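Local coordinates for uncharacterized protein (Escherichia coli O157:H7, PDB 4R29), which probably uses S-adenosylmethionine to methylate a zinc-finger cysteine of the host proteins TAB2 and TAB3, thereby blocking NF-kappa-B activation, at residues E82-I87 and S154-Q159; R89-T94 and S104-M109. The protein carries 1 engineered substitution. All blocks are in the same frame, centred on the assembly; numbering follows the deposited sequence.

Interaction 1 (E82-I87 and S154-Q159)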
ATOM      1  N   GLU A  82     -19.276  -1.970  14.063  1.00 43.07           N
ATOM      2  CA  GLU A  82     -20.345  -2.817  13.600  1.00 44.98           C
ATOM      3  C   GLU A  82     -20.521  -2.533  12.112  1.00 47.12           C
ATOM      4  O   GLU A  82     -20.883  -3.414  11.342  1.00 48.40           O
ATOM      5  CB  GLU A  82     -21.620  -2.496  14.377  1.00 46.37           C
ATOM      6  CG  GLU A  82     -22.741  -3.507  14.202  1.00 58.26           C
ATOM      7  CD  GLU A  82     -23.954  -3.187  15.065  1.00 67.39           C
ATOM      8  OE1 GLU A  82     -24.542  -2.092  14.890  1.00 66.81           O
ATOM      9  OE2 GLU A  82     -24.318  -4.028  15.920  1.00 69.53           O
ATOM     10  N   ALA A  83     -20.247  -1.291  11.718  1.00 47.47           N
ATOM     11  CA  ALA A  83     -20.350  -0.858  10.321  1.00 43.50           C
ATOM     12  C   ALA A  83     -19.454   0.365  10.046  1.00 45.08           C
ATOM     13  O   ALA A  83     -19.278   1.230  10.906  1.00 46.13           O
ATOM     14  CB  ALA A  83     -21.802  -0.558   9.960  1.00 45.09           C
ATOM     15  N   PHE A  84     -18.885   0.441   8.850  1.00 40.58           N
ATOM     16  CA  PHE A  84     -17.998   1.548   8.531  1.00 34.26           C
ATOM     17  C   PHE A  84     -18.745   2.772   8.024  1.00 39.34           C
ATOM     18  O   PHE A  84     -19.787   2.655   7.369  1.00 37.99           O
ATOM     19  CB  PHE A  84     -16.967   1.135   7.481  1.00 30.98           C
ATOM     20  CG  PHE A  84     -16.143  -0.056   7.867  1.00 28.04           C
ATOM     21  CD1 PHE A  84     -15.071   0.079   8.723  1.00 25.51           C
ATOM     22  CD2 PHE A  84     -16.423  -1.306   7.346  1.00 29.98           C
ATOM     23  CE1 PHE A  84     -14.288  -1.010   9.065  1.00 22.70           C
ATOM     24  CE2 PHE A  84     -15.644  -2.408   7.696  1.00 31.54           C
ATOM     25  CZ  PHE A  84     -14.573  -2.249   8.560  1.00 27.16           C
ATOM     26  N   GLU A  85     -18.183   3.942   8.334  1.00 37.35           N
ATOM     27  CA  GLU A  85     -18.565   5.212   7.734  1.00 39.18           C
ATOM     28  C   GLU A  85     -17.424   5.711   6.847  1.00 37.65           C
ATOM     29  O   GLU A  85     -16.257   5.478   7.150  1.00 36.64           O
ATOM     30  CB  GLU A  85     -18.798   6.266   8.821  1.00 45.63           C
ATOM     31  CG  GLU A  85     -20.072   6.112   9.623  1.00 52.71           C
ATOM     32  CD  GLU A  85     -20.102   7.045  10.823  1.00 67.82           C
ATOM     33  OE1 GLU A  85     -19.301   8.014  10.852  1.00 63.99           O
ATOM     34  OE2 GLU A  85     -20.920   6.805  11.739  1.00 71.96           O
ATOM     35  N   PRO A  86     -17.758   6.428   5.765  1.00 34.72           N
ATOM     36  CA  PRO A  86     -16.756   7.028   4.879  1.00 28.88           C
ATOM     37  C   PRO A  86     -15.792   7.954   5.608  1.00 31.99           C
ATOM     38  O   PRO A  86     -16.191   8.734   6.479  1.00 33.60           O
ATOM     39  CB  PRO A  86     -17.603   7.854   3.907  1.00 31.32           C
ATOM     40  CG  PRO A  86     -18.902   7.168   3.865  1.00 29.21           C
ATOM     41  CD  PRO A  86     -19.126   6.632   5.263  1.00 33.82           C
ATOM     42  N   ILE A  87     -14.523   7.869   5.234  1.00 25.69           N
ATOM     43  CA  ILE A  87     -13.521   8.771   5.747  1.00 25.20           C
ATOM     44  C   ILE A  87     -13.340   9.840   4.693  1.00 28.19           C
ATOM     45  O   ILE A  87     -13.764   9.682   3.541  1.00 22.78           O
ATOM     46  CB  ILE A  87     -12.150   8.065   5.918  1.00 24.31           C
ATOM     47  CG1 ILE A  87     -11.697   7.474   4.576  1.00 24.00           C
ATOM     48  CG2 ILE A  87     -12.235   6.976   6.964  1.00 26.27           C
ATOM     49  CD1 ILE A  87     -10.193   7.218   4.452  1.00 25.22           C
ATOM     50  N   SER A 154     -12.804  -8.373   9.237  1.00 25.68           N
ATOM     51  CA  SER A 154     -14.024  -7.939   8.567  1.00 26.54           C
ATOM     52  C   SER A 154     -14.014  -8.551   7.185  1.00 28.95           C
ATOM     53  O   SER A 154     -12.989  -8.518   6.514  1.00 28.55           O
ATOM     54  CB  SER A 154     -14.082  -6.421   8.438  1.00 27.69           C
ATOM     55  OG  SER A 154     -14.958  -6.046   7.382  1.00 29.88           O
ATOM     56  N   PRO A 155     -15.161  -9.098   6.750  1.00 31.50           N
ATOM     57  CA  PRO A 155     -15.234  -9.764   5.447  1.00 34.05           C
ATOM     58  C   PRO A 155     -14.965  -8.789   4.298  1.00 30.19           C
ATOM     59  O   PRO A 155     -14.559  -9.234   3.230  1.00 29.60           O
ATOM     60  CB  PRO A 155     -16.673 -10.293   5.400  1.00 35.60           C
ATOM     61  CG  PRO A 155     -17.433  -9.382   6.306  1.00 35.72           C
ATOM     62  CD  PRO A 155     -16.479  -9.015   7.407  1.00 32.42           C
ATOM     63  N   LEU A 156     -15.164  -7.491   4.526  1.00 27.67           N
ATOM     64  CA  LEU A 156     -14.849  -6.486   3.516  1.00 24.94           C
ATOM     65  C   LEU A 156     -13.343  -6.318   3.267  1.00 22.44           C
ATOM     66  O   LEU A 156     -12.932  -5.859   2.208  1.00 24.78           O
ATOM     67  CB  LEU A 156     -15.468  -5.134   3.884  1.00 25.32           C
ATOM     68  CG  LEU A 156     -16.990  -4.991   3.773  1.00 31.59           C
ATOM     69  CD1 LEU A 156     -17.462  -3.699   4.408  1.00 27.49           C
ATOM     70  CD2 LEU A 156     -17.429  -5.042   2.326  1.00 31.94           C
ATOM     71  N   GLY A 157     -12.520  -6.686   4.238  1.00 21.17           N
ATOM     72  CA  GLY A 157     -11.091  -6.465   4.133  1.00 19.53           C
ATOM     73  C   GLY A 157     -10.486  -7.092   2.903  1.00 21.36           C
ATOM     74  O   GLY A 157     -10.030  -6.393   1.998  1.00 22.33           O
ATOM     75  N   GLU A 158     -10.484  -8.419   2.875  1.00 21.82           N
ATOM     76  CA  GLU A 158      -9.914  -9.170   1.777  1.00 23.25           C
ATOM     77  C   GLU A 158     -10.631  -8.888   0.457  1.00 21.89           C
ATOM     78  O   GLU A 158      -9.996  -8.777  -0.584  1.00 22.33           O
ATOM     79  CB  GLU A 158      -9.954 -10.673   2.087  1.00 24.22           C
ATOM     80  CG  GLU A 158      -9.025 -11.503   1.192  1.00 29.59           C
ATOM     81  CD  GLU A 158      -9.169 -13.005   1.406  1.00 36.60           C
ATOM     82  OE1 GLU A 158      -8.974 -13.772   0.438  1.00 44.65           O
ATOM     83  OE2 GLU A 158      -9.472 -13.422   2.543  1.00 42.96           O
ATOM     84  N   GLN A 159     -11.953  -8.800   0.508  1.00 20.22           N
ATOM     85  CA  GLN A 159     -12.737  -8.511  -0.680  1.00 23.72           C
ATOM     86  C   GLN A 159     -12.276  -7.215  -1.326  1.00 24.03           C
ATOM     87  O   GLN A 159     -11.999  -7.184  -2.526  1.00 21.30           O
ATOM     88  CB  GLN A 159     -14.246  -8.462  -0.360  1.00 23.99           C
ATOM     89  CG  GLN A 159     -14.854  -9.844  -0.098  1.00 39.10           C
ATOM     90  CD  GLN A 159     -16.267  -9.801   0.499  1.00 47.88           C
ATOM     91  OE1 GLN A 159     -16.971  -8.785   0.415  1.00 47.03           O
ATOM     92  NE2 GLN A 159     -16.682 -10.915   1.106  1.00 43.32           N
TER
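Phe84 meets Ser154 and Leu156 where the irregular chain of residues 82-87 passes the start of helix 155-181. Of its segment, it alone reaches the helix start; its CA lies 10.0 Å from the CA of Leu156, so the gap is crossed by side chains alone. With CG beside the backbone N (chi1 -56°), the ring extends toward the helix start and offers one edge. Along that edge CD2 comes 3.9 Å from CD1 of Leu156, and the next carbon, CE2, lies 3.7 Å from OG of Ser154. The hydroxyl oxygen sits in the plane of the ring, at its rim. The leucine runs alongside the phenylalanine in the opposite sense, and a single methyl branch, CD1, does the touching. Further along the loop, Pro86 packs on Met205 and the backbone of Ile87 is hydrogen-bonded to that of Ser203, so the chain turns from the helix start to the segment around Tyr204.

Ser154 is the N-cap of helix 155-181. Its OG, turned anti to the backbone N (chi1 158°), accepts from N of Leu156 at 3.2 Å, with an N-H...O angle of 142°. Its carbonyl O takes the amide N of Gly157 at 3.0 Å. The capping bond thus fixes the hydroxyl that faces the ring. Pro108 touches both Phe84 and Leu156 and extends the apolar contact.

No hydrogen bond crosses between the two segments, and the buried surface is modest, 101 Å² in all. The contact therefore rests on dispersion between ring and methyl, probably helped slightly by the weakly positive hydrogens of the aromatic edge facing an oxygen already engaged in capping the helix.

Interaction 2 (R89-T94 and S104-M109). With SAM (S-adenosylmethionine), chain E.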
ATOM      1  N   ARG A  89     -10.809  11.464   2.191  1.00 22.52           N
ATOM      2  CA  ARG A  89      -9.600  11.226   1.421  1.00 21.19           C
ATOM      3  C   ARG A  89      -8.364  11.844   2.093  1.00 23.47           C
ATOM      4  O   ARG A  89      -7.253  11.305   1.996  1.00 22.62           O
ATOM      5  CB  ARG A  89      -9.792  11.816   0.016  1.00 23.45           C
ATOM      6  CG  ARG A  89      -8.536  12.412  -0.600  1.00 24.24           C
ATOM      7  CD  ARG A  89      -7.622  11.284  -1.031  1.00 26.18           C
ATOM      8  NE  ARG A  89      -6.322  11.756  -1.496  1.00 32.16           N
ATOM      9  CZ  ARG A  89      -5.303  10.947  -1.758  1.00 30.42           C
ATOM     10  NH1 ARG A  89      -5.445   9.637  -1.585  1.00 29.51           N
ATOM     11  NH2 ARG A  89      -4.149  11.446  -2.174  1.00 29.08           N
ATOM     12  N   ASN A  90      -8.562  12.979   2.760  1.00 24.00           N
ATOM     13  CA  ASN A  90      -7.481  13.670   3.467  1.00 25.79           C
ATOM     14  C   ASN A  90      -6.828  12.868   4.595  1.00 24.22           C
ATOM     15  O   ASN A  90      -5.643  13.036   4.852  1.00 22.40           O
ATOM     16  CB  ASN A  90      -7.953  15.028   3.982  1.00 28.05           C
ATOM     17  CG  ASN A  90      -8.295  15.980   2.855  1.00 37.36           C
ATOM     18  OD1 ASN A  90      -7.648  15.967   1.800  1.00 43.78           O
ATOM     19  ND2 ASN A  90      -9.330  16.789   3.052  1.00 39.02           N
ATOM     20  N   GLU A  91      -7.594  11.982   5.234  1.00 23.73           N
ATOM     21  CA  GLU A  91      -7.077  11.112   6.301  1.00 24.59           C
ATOM     22  C   GLU A  91      -6.152  10.002   5.777  1.00 23.43           C
ATOM     23  O   GLU A  91      -5.422   9.362   6.546  1.00 20.83           O
ATOM     24  CB  GLU A  91      -8.229  10.474   7.078  1.00 19.53           C
ATOM     25  CG  GLU A  91      -9.238  11.447   7.667  1.00 22.10           C
ATOM     26  CD  GLU A  91     -10.465  10.732   8.240  1.00 27.11           C
ATOM     27  OE1 GLU A  91     -10.301   9.883   9.144  1.00 33.29           O
ATOM     28  OE2 GLU A  91     -11.594  11.002   7.783  1.00 27.75           O
ATOM     29  N   ALA A  92      -6.186   9.771   4.466  1.00 21.74           N
ATOM     30  CA  ALA A  92      -5.433   8.666   3.898  1.00 23.05           C
ATOM     31  C   ALA A  92      -4.597   9.102   2.704  1.00 24.89           C
ATOM     32  O   ALA A  92      -4.398   8.332   1.771  1.00 27.27           O
ATOM     33  CB  ALA A  92      -6.370   7.535   3.506  1.00 18.88           C
ATOM     34  N   SER A  93      -4.107  10.333   2.728  1.00 21.14           N
ATOM     35  CA  SER A  93      -3.339  10.845   1.598  1.00 25.26           C
ATOM     36  C   SER A  93      -1.838  10.691   1.789  1.00 27.03           C
ATOM     37  O   SER A  93      -1.079  10.970   0.873  1.00 27.69           O
ATOM     38  CB  SER A  93      -3.675  12.315   1.337  1.00 29.28           C
ATOM     39  OG  SER A  93      -3.394  13.100   2.484  1.00 30.96           O
ATOM     40  N   THR A  94      -1.410  10.267   2.979  1.00 21.83           N
ATOM     41  CA  THR A  94      -0.007   9.938   3.210  1.00 18.60           C
ATOM     42  C   THR A  94       0.095   8.436   3.443  1.00 19.83           C
ATOM     43  O   THR A  94      -0.908   7.786   3.731  1.00 20.44           O
ATOM     44  CB  THR A  94       0.571  10.717   4.426  1.00 23.91           C
ATOM     45  OG1 THR A  94      -0.079  10.297   5.635  1.00 16.34           O
ATOM     46  CG2 THR A  94       0.390  12.230   4.240  1.00 23.75           C
ATOM     47  N   SER A 104      -6.918   1.607  13.023  1.00 17.24           N
ATOM     48  CA  SER A 104      -7.832   2.199  13.992  1.00 18.90           C
ATOM     49  C   SER A 104      -9.270   1.752  13.719  1.00 19.90           C
ATOM     50  O   SER A 104     -10.197   2.158  14.410  1.00 22.53           O
ATOM     51  CB  SER A 104      -7.748   3.724  13.931  1.00 18.40           C
ATOM     52  OG  SER A 104      -8.254   4.212  12.689  1.00 18.54           O
ATOM     53  N   GLY A 105      -9.456   0.944  12.683  1.00 18.80           N
ATOM     54  CA  GLY A 105     -10.768   0.411  12.357  1.00 19.27           C
ATOM     55  C   GLY A 105     -11.735   1.340  11.627  1.00 21.53           C
ATOM     56  O   GLY A 105     -12.917   1.022  11.493  1.00 22.94           O
ATOM     57  N   LYS A 106     -11.256   2.480  11.142  1.00 17.75           N
ATOM     58  CA  LYS A 106     -12.127   3.415  10.421  1.00 20.84           C
ATOM     59  C   LYS A 106     -12.617   2.845   9.093  1.00 22.46           C
ATOM     60  O   LYS A 106     -13.707   3.179   8.632  1.00 23.75           O
ATOM     61  CB  LYS A 106     -11.410   4.726  10.123  1.00 19.78           C
ATOM     62  CG  LYS A 106     -11.287   5.679  11.279  1.00 22.77           C
ATOM     63  CD  LYS A 106     -10.901   7.046  10.743  1.00 23.28           C
ATOM     64  CE  LYS A 106     -10.411   7.925  11.836  1.00 25.90           C
ATOM     65  NZ  LYS A 106      -9.423   7.149  12.655  1.00 35.65           N
ATOM     66  N   ARG A 107     -11.801   2.005   8.467  1.00 16.28           N
ATOM     67  CA  ARG A 107     -12.164   1.417   7.181  1.00 21.46           C
ATOM     68  C   ARG A 107     -11.480   0.063   7.024  1.00 20.27           C
ATOM     69  O   ARG A 107     -10.517  -0.234   7.728  1.00 16.37           O
ATOM     70  CB  ARG A 107     -11.798   2.362   6.007  1.00 19.30           C
ATOM     71  CG  ARG A 107     -10.316   2.698   5.906  1.00 18.34           C
ATOM     72  CD  ARG A 107      -9.988   3.537   4.660  1.00 17.65           C
ATOM     73  NE  ARG A 107      -8.550   3.740   4.543  1.00 20.62           N
ATOM     74  CZ  ARG A 107      -7.898   4.016   3.412  1.00 22.01           C
ATOM     75  NH1 ARG A 107      -8.555   4.142   2.252  1.00 20.00           N
ATOM     76  NH2 ARG A 107      -6.582   4.176   3.445  1.00 14.03           N
ATOM     77  N   PRO A 108     -11.982  -0.762   6.098  1.00 18.87           N
ATOM     78  CA  PRO A 108     -11.444  -2.118   5.943  1.00 21.99           C
ATOM     79  C   PRO A 108     -10.142  -2.255   5.117  1.00 18.66           C
ATOM     80  O   PRO A 108      -9.453  -3.255   5.277  1.00 19.67           O
ATOM     81  CB  PRO A 108     -12.611  -2.876   5.279  1.00 21.20           C
ATOM     82  CG  PRO A 108     -13.337  -1.826   4.508  1.00 21.00           C
ATOM     83  CD  PRO A 108     -13.253  -0.583   5.374  1.00 22.27           C
ATOM     84  N   MET A 109      -9.834  -1.321   4.226  1.00 17.50           N
ATOM     85  CA  MET A 109      -8.544  -1.376   3.527  1.00 18.85           C
ATOM     86  C   MET A 109      -7.990  -0.051   3.017  1.00 15.99           C
ATOM     87  O   MET A 109      -8.702   0.946   2.885  1.00 15.39           O
ATOM     88  CB  MET A 109      -8.457  -2.497   2.469  1.00 21.14           C
ATOM     89  CG  MET A 109      -8.813  -2.173   1.068  1.00 22.46           C
ATOM     90  SD  MET A 109      -7.692  -1.195   0.008  1.00 18.22           S
ATOM     91  CE  MET A 109      -8.973  -0.820  -1.192  1.00 16.56           C
TER
HETATM   92  N   SAM E 301      -3.215   5.817   0.101  1.00 21.51           N
HETATM   93  CA  SAM E 301      -4.587   5.866  -0.403  1.00 25.67           C
HETATM   94  C   SAM E 301      -5.546   5.092   0.494  1.00 22.86           C
HETATM   95  O   SAM E 301      -6.755   5.343   0.453  1.00 21.16           O
HETATM   96  OXT SAM E 301      -5.127   4.194   1.245  1.00 19.90           O
HETATM   97  CB  SAM E 301      -4.708   5.303  -1.816  1.00 21.32           C
HETATM   98  CG  SAM E 301      -4.115   6.186  -2.902  1.00 30.12           C
HETATM   99  SD  SAM E 301      -4.713   5.790  -4.577  1.00 36.13           S
HETATM  100  CE  SAM E 301      -3.785   7.090  -5.431  1.00 31.69           C
HETATM  101  C5' SAM E 301      -6.320   6.622  -4.527  1.00 30.19           C
HETATM  102  C4' SAM E 301      -7.079   6.393  -5.831  1.00 27.71           C
HETATM  103  O4' SAM E 301      -8.468   6.578  -5.627  1.00 27.15           O
HETATM  104  C3' SAM E 301      -6.650   7.366  -6.926  1.00 27.50           C
HETATM  105  O3' SAM E 301      -5.630   6.816  -7.740  1.00 23.85           O
HETATM  106  C2' SAM E 301      -7.927   7.604  -7.703  1.00 25.28           C
HETATM  107  O2' SAM E 301      -7.931   6.682  -8.754  1.00 19.46           O
HETATM  108  C1' SAM E 301      -9.054   7.227  -6.744  1.00 25.53           C
HETATM  109  N9  SAM E 301      -9.775   8.386  -6.181  1.00 21.30           N
HETATM  110  C8  SAM E 301     -11.129   8.580  -6.214  1.00 23.33           C
HETATM  111  N7  SAM E 301     -11.431   9.721  -5.570  1.00 21.97           N
HETATM  112  C5  SAM E 301     -10.279  10.261  -5.114  1.00 24.00           C
HETATM  113  C6  SAM E 301     -10.019  11.417  -4.393  1.00 20.38           C
HETATM  114  N6  SAM E 301     -11.016  12.218  -4.033  1.00 24.53           N
HETATM  115  N1  SAM E 301      -8.720  11.724  -4.061  1.00 26.32           N
HETATM  116  C2  SAM E 301      -7.689  10.878  -4.433  1.00 27.36           C
HETATM  117  N3  SAM E 301      -7.952   9.727  -5.147  1.00 26.29           N
HETATM  118  C4  SAM E 301      -9.230   9.421  -5.482  1.00 22.72           C
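Arg107 reaches past Ala92 to grip the carboxylate of S-adenosylmethionine. At its CB the chain sets out with CG placed between the backbone N and the carbonyl carbon (chi1 60°), then runs extended through CD to NE, and the side chain packs against Val102 and Ile87 on the way. NE is hydrogen-bonded to OG1 of Thr101, which helps fix the rotation of the guanidinium. At the tip, NH1 donates to O of the ligand at 2.8 Å. NH2 donates to OXT at 2.6 Å, a fairly straight bond. The two bonds make a bidentate pair, with the carboxylate carbon near the guanidinium plane but the carboxylate twisted out of it. Second bonds go from NH1 to Phe202 O and from NH2 to Ser98 O. CB of Ala92 rests over one face, 3.4 Å from NH2, and Met109 O lies 3.0 Å above the opposite face. Ala92 O also receives a weak bond from the ligand amino N, at 3.2 Å.

Arg89 serves the other end of the same ligand: one face of its guanidinium lies over the adenine carbon C2, the opposite face against CB of Ser93, and its NH1 bonds Tyr204 OH.

Toward solvent, Glu91 and Lys106 cross at about a right angle. Glu91 OE1 lies 3.3 Å from Lys106 CD but 4.5 Å from its NZ, too far for a salt bridge; OE2 takes the amide of Ser88, and NZ bonds Ser104 OG weakly.

The two segments flank helix 95-103: Thr94 caps its start through Gly97 N, and Gly105 ends it in a Schellman motif. Beyond Arg107 the chain enters strand 109-114, with Pro108 bonded to Arg151 through the backbone and Met109 packed between strand 145-151 and helix 155-181.

How the interactions relate
Interaction 2 is nested along the chain within the loop that interaction 1 closes, and their centres are 11 Å apart. They touch through the second edge of the Phe84 ring, where CE1 lies 3.4 Å from O of Gly105 and CD1 is 3.6 Å from CA of Arg107. Ile87 adds a further link, its CD1 resting 3.7 Å from CD of Arg107. The arginine that binds the S-adenosylmethionine carboxylate is therefore backed by residues of 82-87, which form a second shell: the side chain of Phe84 itself remains about 13 Å from the ligand. Interaction 1 thus joins the start of helix 155-181, through Phe84, to the segment that carries the ligand-binding arginine.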